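Local structure of beta-galactosidase (Streptococcus pneumoniae, 4CU9) at residues L98-P111 against H124-Y137. The protein probably cleaves terminal beta-linked galactose from glycans, the part described here being a carbohydrate-binding module thought to hold the enzyme on sugar chains. Residues are numbered along the deposited sequence; the frame is centred on the assembly and turned at random.
Sequences LVLERYVGPGFEVP and HPFNNPENWEAVPY
An antiparallel strand pair of the galactose-binding-like beta-sheet fold, with an aromatic cluster where the strands give way to loops, joins residues 98-111 to 124-137. At the hydrogen-bonded pair Arg102-Glu133, Arg102 N gives to Glu133 O and Glu133 N returns a bond to Arg102 O. Next along, Tyr103 and Trp132 lie opposite one another as a non-hydrogen-bonded pair, and where the strand runs out Val104 N still reaches Asn131 O at 2.8 Å. Tyr103 turns its ring edge toward the face of Trp132, the planes 68° apart, while its CB lies over the six-membered ring. CG of Tyr103 stands anti to the backbone N (chi1 -177°), a setting that carries the ring along to Phe126, with CE1 of Tyr103 3.7 Å from CD1 of Phe126. The far end of this tyrosine is tied down by its OH, which donates to a lone pair of Pro106 O at 2.6 Å. Trp132 NE1 bonds Phe126 O at 2.9 Å, holding the indole against the 3-10 turn, and Arg162 of the neighbouring strand forms a cation-pi contact with it. On the same sheet face, the Glu101 carboxylate, in salt bridges to Arg162 and Arg164, sets OE1 3.5 Å from Trp132 CB. Phe108 joins the cluster from the loop, its CE2 3.6 Å from Phe126 CZ. Farther out, Pro111 CG sits centrally over one face of the His124 imidazole. That ring is gripped at both nitrogens: ND1 accepts from Phe126 N, and NE2 donates to Glu109 O at 2.7 Å, almost straight (170°) and in the ring plane.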
# COMPACT_ATOMS: atom_id res chain seq x y z
N LEU A 98 -10.59 -0.35 4.97
CA LEU A 98 -9.43 -1.12 4.46
C LEU A 98 -10.02 -2.20 3.54
O LEU A 98 -10.79 -3.06 4.00
CB LEU A 98 -8.72 -1.77 5.70
CG LEU A 98 -7.45 -2.58 5.56
CD1 LEU A 98 -6.27 -1.75 5.07
CD2 LEU A 98 -7.04 -3.26 6.85
N VAL A 99 -9.72 -2.13 2.24
CA VAL A 99 -10.15 -3.17 1.28
C VAL A 99 -8.90 -3.78 0.65
O VAL A 99 -7.99 -3.03 0.17
CB VAL A 99 -11.00 -2.58 0.13
CG1 VAL A 99 -11.36 -3.65 -0.88
CG2 VAL A 99 -12.24 -1.91 0.70
N LEU A 100 -8.82 -5.10 0.68
CA LEU A 100 -7.73 -5.81 -0.01
C LEU A 100 -8.11 -6.04 -1.46
O LEU A 100 -9.17 -6.57 -1.75
CB LEU A 100 -7.44 -7.17 0.66
CG LEU A 100 -6.34 -8.06 0.06
CD1 LEU A 100 -4.98 -7.37 0.13
CD2 LEU A 100 -6.27 -9.38 0.81
N GLU A 101 -7.19 -5.77 -2.37
CA GLU A 101 -7.41 -6.00 -3.77
C GLU A 101 -6.24 -6.62 -4.48
O GLU A 101 -5.06 -6.36 -4.18
CB GLU A 101 -7.78 -4.70 -4.49
CG GLU A 101 -9.05 -4.06 -3.97
CD GLU A 101 -9.39 -2.73 -4.60
OE1 GLU A 101 -8.46 -1.94 -4.89
OE2 GLU A 101 -10.62 -2.48 -4.80
N ARG A 102 -6.57 -7.44 -5.47
CA ARG A 102 -5.57 -8.06 -6.33
C ARG A 102 -5.66 -7.45 -7.73
O ARG A 102 -6.74 -7.13 -8.21
CB ARG A 102 -5.76 -9.58 -6.39
CG ARG A 102 -7.07 -10.04 -6.98
CD ARG A 102 -7.21 -11.56 -6.87
NE ARG A 102 -8.52 -12.06 -7.31
CZ ARG A 102 -8.81 -12.45 -8.54
NH1 ARG A 102 -7.90 -12.41 -9.50
NH2 ARG A 102 -10.02 -12.92 -8.82
N TYR A 103 -4.52 -7.30 -8.39
CA TYR A 103 -4.49 -6.70 -9.70
C TYR A 103 -5.05 -7.69 -10.73
O TYR A 103 -4.64 -8.83 -10.76
CB TYR A 103 -3.08 -6.25 -10.06
CG TYR A 103 -3.00 -5.56 -11.38
CD1 TYR A 103 -3.56 -4.28 -11.55
CD2 TYR A 103 -2.40 -6.17 -12.49
CE1 TYR A 103 -3.50 -3.66 -12.78
CE2 TYR A 103 -2.36 -5.55 -13.73
CZ TYR A 103 -2.91 -4.29 -13.85
OH TYR A 103 -2.86 -3.62 -15.06
N VAL A 104 -5.97 -7.23 -11.55
CA VAL A 104 -6.57 -8.07 -12.61
C VAL A 104 -6.56 -7.32 -13.95
O VAL A 104 -7.27 -7.72 -14.88
CB VAL A 104 -8.02 -8.45 -12.28
CG1 VAL A 104 -8.12 -9.38 -11.06
CG2 VAL A 104 -8.88 -7.20 -12.06
N GLY A 105 -5.73 -6.27 -14.07
CA GLY A 105 -5.72 -5.50 -15.29
C GLY A 105 -4.74 -6.02 -16.33
O GLY A 105 -4.21 -7.14 -16.23
N PRO A 106 -4.48 -5.20 -17.35
CA PRO A 106 -3.52 -5.62 -18.38
C PRO A 106 -2.09 -5.72 -17.89
O PRO A 106 -1.77 -5.27 -16.76
CB PRO A 106 -3.68 -4.54 -19.45
CG PRO A 106 -4.10 -3.32 -18.69
CD PRO A 106 -5.02 -3.86 -17.63
N GLY A 107 -1.22 -6.29 -18.72
CA GLY A 107 0.19 -6.30 -18.43
C GLY A 107 0.67 -4.86 -18.25
O GLY A 107 0.06 -3.92 -18.74
N PHE A 108 1.70 -4.67 -17.46
CA PHE A 108 2.15 -3.33 -17.05
C PHE A 108 3.61 -3.33 -16.71
O PHE A 108 4.23 -4.39 -16.58
CB PHE A 108 1.36 -2.86 -15.81
CG PHE A 108 1.60 -3.74 -14.59
CD1 PHE A 108 0.93 -4.92 -14.45
CD2 PHE A 108 2.46 -3.36 -13.59
CE1 PHE A 108 1.17 -5.75 -13.36
CE2 PHE A 108 2.70 -4.17 -12.49
CZ PHE A 108 2.03 -5.36 -12.36
N GLU A 109 4.18 -2.14 -16.58
CA GLU A 109 5.51 -1.97 -16.01
C GLU A 109 5.37 -1.16 -14.72
O GLU A 109 4.35 -0.54 -14.47
CB GLU A 109 6.49 -1.28 -16.99
CG GLU A 109 6.10 0.12 -17.45
CD GLU A 109 7.07 0.65 -18.53
OE1 GLU A 109 8.24 0.98 -18.24
OE2 GLU A 109 6.67 0.72 -19.69
N VAL A 110 6.42 -1.19 -13.90
CA VAL A 110 6.49 -0.35 -12.69
C VAL A 110 6.29 1.10 -13.12
O VAL A 110 6.96 1.57 -14.05
CB VAL A 110 7.85 -0.48 -11.98
CG1 VAL A 110 7.93 0.52 -10.85
CG2 VAL A 110 8.01 -1.91 -11.44
N PRO A 111 5.37 1.82 -12.46
CA PRO A 111 5.23 3.21 -12.79
C PRO A 111 6.56 3.98 -12.60
O PRO A 111 7.36 3.68 -11.69
CB PRO A 111 4.21 3.71 -11.79
CG PRO A 111 3.39 2.51 -11.38
CD PRO A 111 4.38 1.37 -11.44
N HIS A 124 -1.36 5.26 -16.12
CA HIS A 124 -0.92 3.92 -15.73
C HIS A 124 -2.16 3.04 -15.40
O HIS A 124 -3.12 3.51 -14.77
CB HIS A 124 0.02 3.97 -14.53
CG HIS A 124 0.75 2.68 -14.30
ND1 HIS A 124 0.21 1.61 -13.61
CD2 HIS A 124 1.95 2.25 -14.76
CE1 HIS A 124 1.08 0.61 -13.60
NE2 HIS A 124 2.14 0.97 -14.31
N PRO A 125 -2.16 1.78 -15.80
CA PRO A 125 -3.36 0.94 -15.52
C PRO A 125 -3.74 0.77 -14.04
O PRO A 125 -4.88 0.47 -13.74
CB PRO A 125 -3.05 -0.39 -16.22
CG PRO A 125 -1.58 -0.39 -16.41
CD PRO A 125 -1.16 1.04 -16.59
N PHE A 126 -2.80 1.01 -13.12
CA PHE A 126 -3.07 1.01 -11.70
C PHE A 126 -4.12 2.05 -11.33
O PHE A 126 -4.85 1.86 -10.36
CB PHE A 126 -1.81 1.24 -10.87
CG PHE A 126 -0.96 0.03 -10.70
CD1 PHE A 126 -1.14 -1.13 -11.47
CD2 PHE A 126 0.03 0.04 -9.77
CE1 PHE A 126 -0.34 -2.24 -11.26
CE2 PHE A 126 0.85 -1.04 -9.57
CZ PHE A 126 0.66 -2.20 -10.29
N ASN A 127 -4.27 3.08 -12.14
CA ASN A 127 -5.16 4.15 -11.82
C ASN A 127 -6.61 3.91 -12.26
O ASN A 127 -7.49 4.72 -11.95
CB ASN A 127 -4.61 5.46 -12.39
CG ASN A 127 -5.21 6.68 -11.74
OD1 ASN A 127 -5.40 6.72 -10.54
ND2 ASN A 127 -5.51 7.69 -12.55
N ASN A 128 -6.89 2.77 -12.88
CA ASN A 128 -8.22 2.43 -13.29
C ASN A 128 -8.82 1.44 -12.29
O ASN A 128 -8.34 0.32 -12.19
CB ASN A 128 -8.18 1.82 -14.69
CG ASN A 128 -9.56 1.34 -15.17
OD1 ASN A 128 -10.54 1.43 -14.44
ND2 ASN A 128 -9.62 0.83 -16.36
N PRO A 129 -9.87 1.84 -11.55
CA PRO A 129 -10.40 0.98 -10.49
C PRO A 129 -10.88 -0.39 -10.98
O PRO A 129 -10.94 -1.34 -10.18
CB PRO A 129 -11.63 1.75 -9.99
CG PRO A 129 -11.43 3.14 -10.43
CD PRO A 129 -10.60 3.12 -11.65
N GLU A 130 -11.26 -0.49 -12.24
CA GLU A 130 -11.77 -1.79 -12.77
C GLU A 130 -10.65 -2.83 -12.91
O GLU A 130 -10.90 -3.98 -13.13
CB GLU A 130 -12.44 -1.61 -14.13
CG GLU A 130 -13.78 -0.86 -14.04
CD GLU A 130 -14.81 -1.60 -13.19
OE1 GLU A 130 -15.06 -2.79 -13.47
OE2 GLU A 130 -15.34 -0.99 -12.23
N ASN A 131 -9.41 -2.40 -12.75
CA ASN A 131 -8.25 -3.32 -12.81
C ASN A 131 -7.87 -3.92 -11.47
O ASN A 131 -6.81 -4.57 -11.34
CB ASN A 131 -7.07 -2.58 -13.41
CG ASN A 131 -7.23 -2.31 -14.90
OD1 ASN A 131 -7.99 -2.99 -15.57
ND2 ASN A 131 -6.53 -1.28 -15.42
N TRP A 132 -8.76 -3.77 -10.48
CA TRP A 132 -8.50 -4.25 -9.12
C TRP A 132 -9.76 -5.00 -8.67
O TRP A 132 -10.88 -4.48 -8.80
CB TRP A 132 -8.19 -3.10 -8.18
CG TRP A 132 -6.90 -2.38 -8.55
CD1 TRP A 132 -6.80 -1.25 -9.27
CD2 TRP A 132 -5.58 -2.76 -8.22
NE1 TRP A 132 -5.48 -0.86 -9.41
CE2 TRP A 132 -4.70 -1.80 -8.79
CE3 TRP A 132 -5.03 -3.83 -7.50
CZ2 TRP A 132 -3.34 -1.88 -8.63
CZ3 TRP A 132 -3.69 -3.90 -7.36
CH2 TRP A 132 -2.85 -2.95 -7.92
N GLU A 133 -9.55 -6.18 -8.11
CA GLU A 133 -10.63 -7.04 -7.59
C GLU A 133 -10.48 -7.23 -6.08
O GLU A 133 -9.42 -7.64 -5.59
CB GLU A 133 -10.59 -8.38 -8.33
CG GLU A 133 -11.58 -9.44 -7.85
CD GLU A 133 -12.96 -9.30 -8.41
OE1 GLU A 133 -13.31 -8.21 -8.94
OE2 GLU A 133 -13.73 -10.29 -8.30
N ALA A 134 -11.58 -6.96 -5.36
CA ALA A 134 -11.62 -7.12 -3.91
C ALA A 134 -11.41 -8.57 -3.47
O ALA A 134 -11.90 -9.53 -4.10
CB ALA A 134 -12.95 -6.61 -3.34
N VAL A 135 -10.68 -8.71 -2.37
CA VAL A 135 -10.36 -10.02 -1.80
C VAL A 135 -10.89 -10.03 -0.35
O VAL A 135 -10.45 -9.22 0.47
CB VAL A 135 -8.85 -10.31 -1.91
CG1 VAL A 135 -8.46 -11.58 -1.16
CG2 VAL A 135 -8.41 -10.40 -3.37
N PRO A 136 -11.86 -10.92 -0.03
CA PRO A 136 -12.30 -10.94 1.36
C PRO A 136 -11.18 -11.45 2.27
O PRO A 136 -10.39 -12.29 1.87
CB PRO A 136 -13.51 -11.93 1.35
CG PRO A 136 -13.87 -12.12 -0.07
CD PRO A 136 -12.60 -11.91 -0.85
N TYR A 137 -11.09 -10.92 3.49
CA TYR A 137 -9.96 -11.25 4.35
C TYR A 137 -10.41 -11.30 5.82
O TYR A 137 -11.52 -10.81 6.17
CB TYR A 137 -8.80 -10.22 4.11
CG TYR A 137 -9.11 -8.83 4.61
CD1 TYR A 137 -8.85 -8.48 5.91
CD2 TYR A 137 -9.71 -7.89 3.79
CE1 TYR A 137 -9.15 -7.22 6.39
CE2 TYR A 137 -10.03 -6.64 4.26
CZ TYR A 137 -9.75 -6.31 5.56
OH TYR A 137 -10.06 -5.06 6.02
O HOH W 1 -11.20 -6.65 0.96
O HOH W 2 -11.05 -0.70 -7.15
O HOH W 3 -10.76 -12.09 -5.43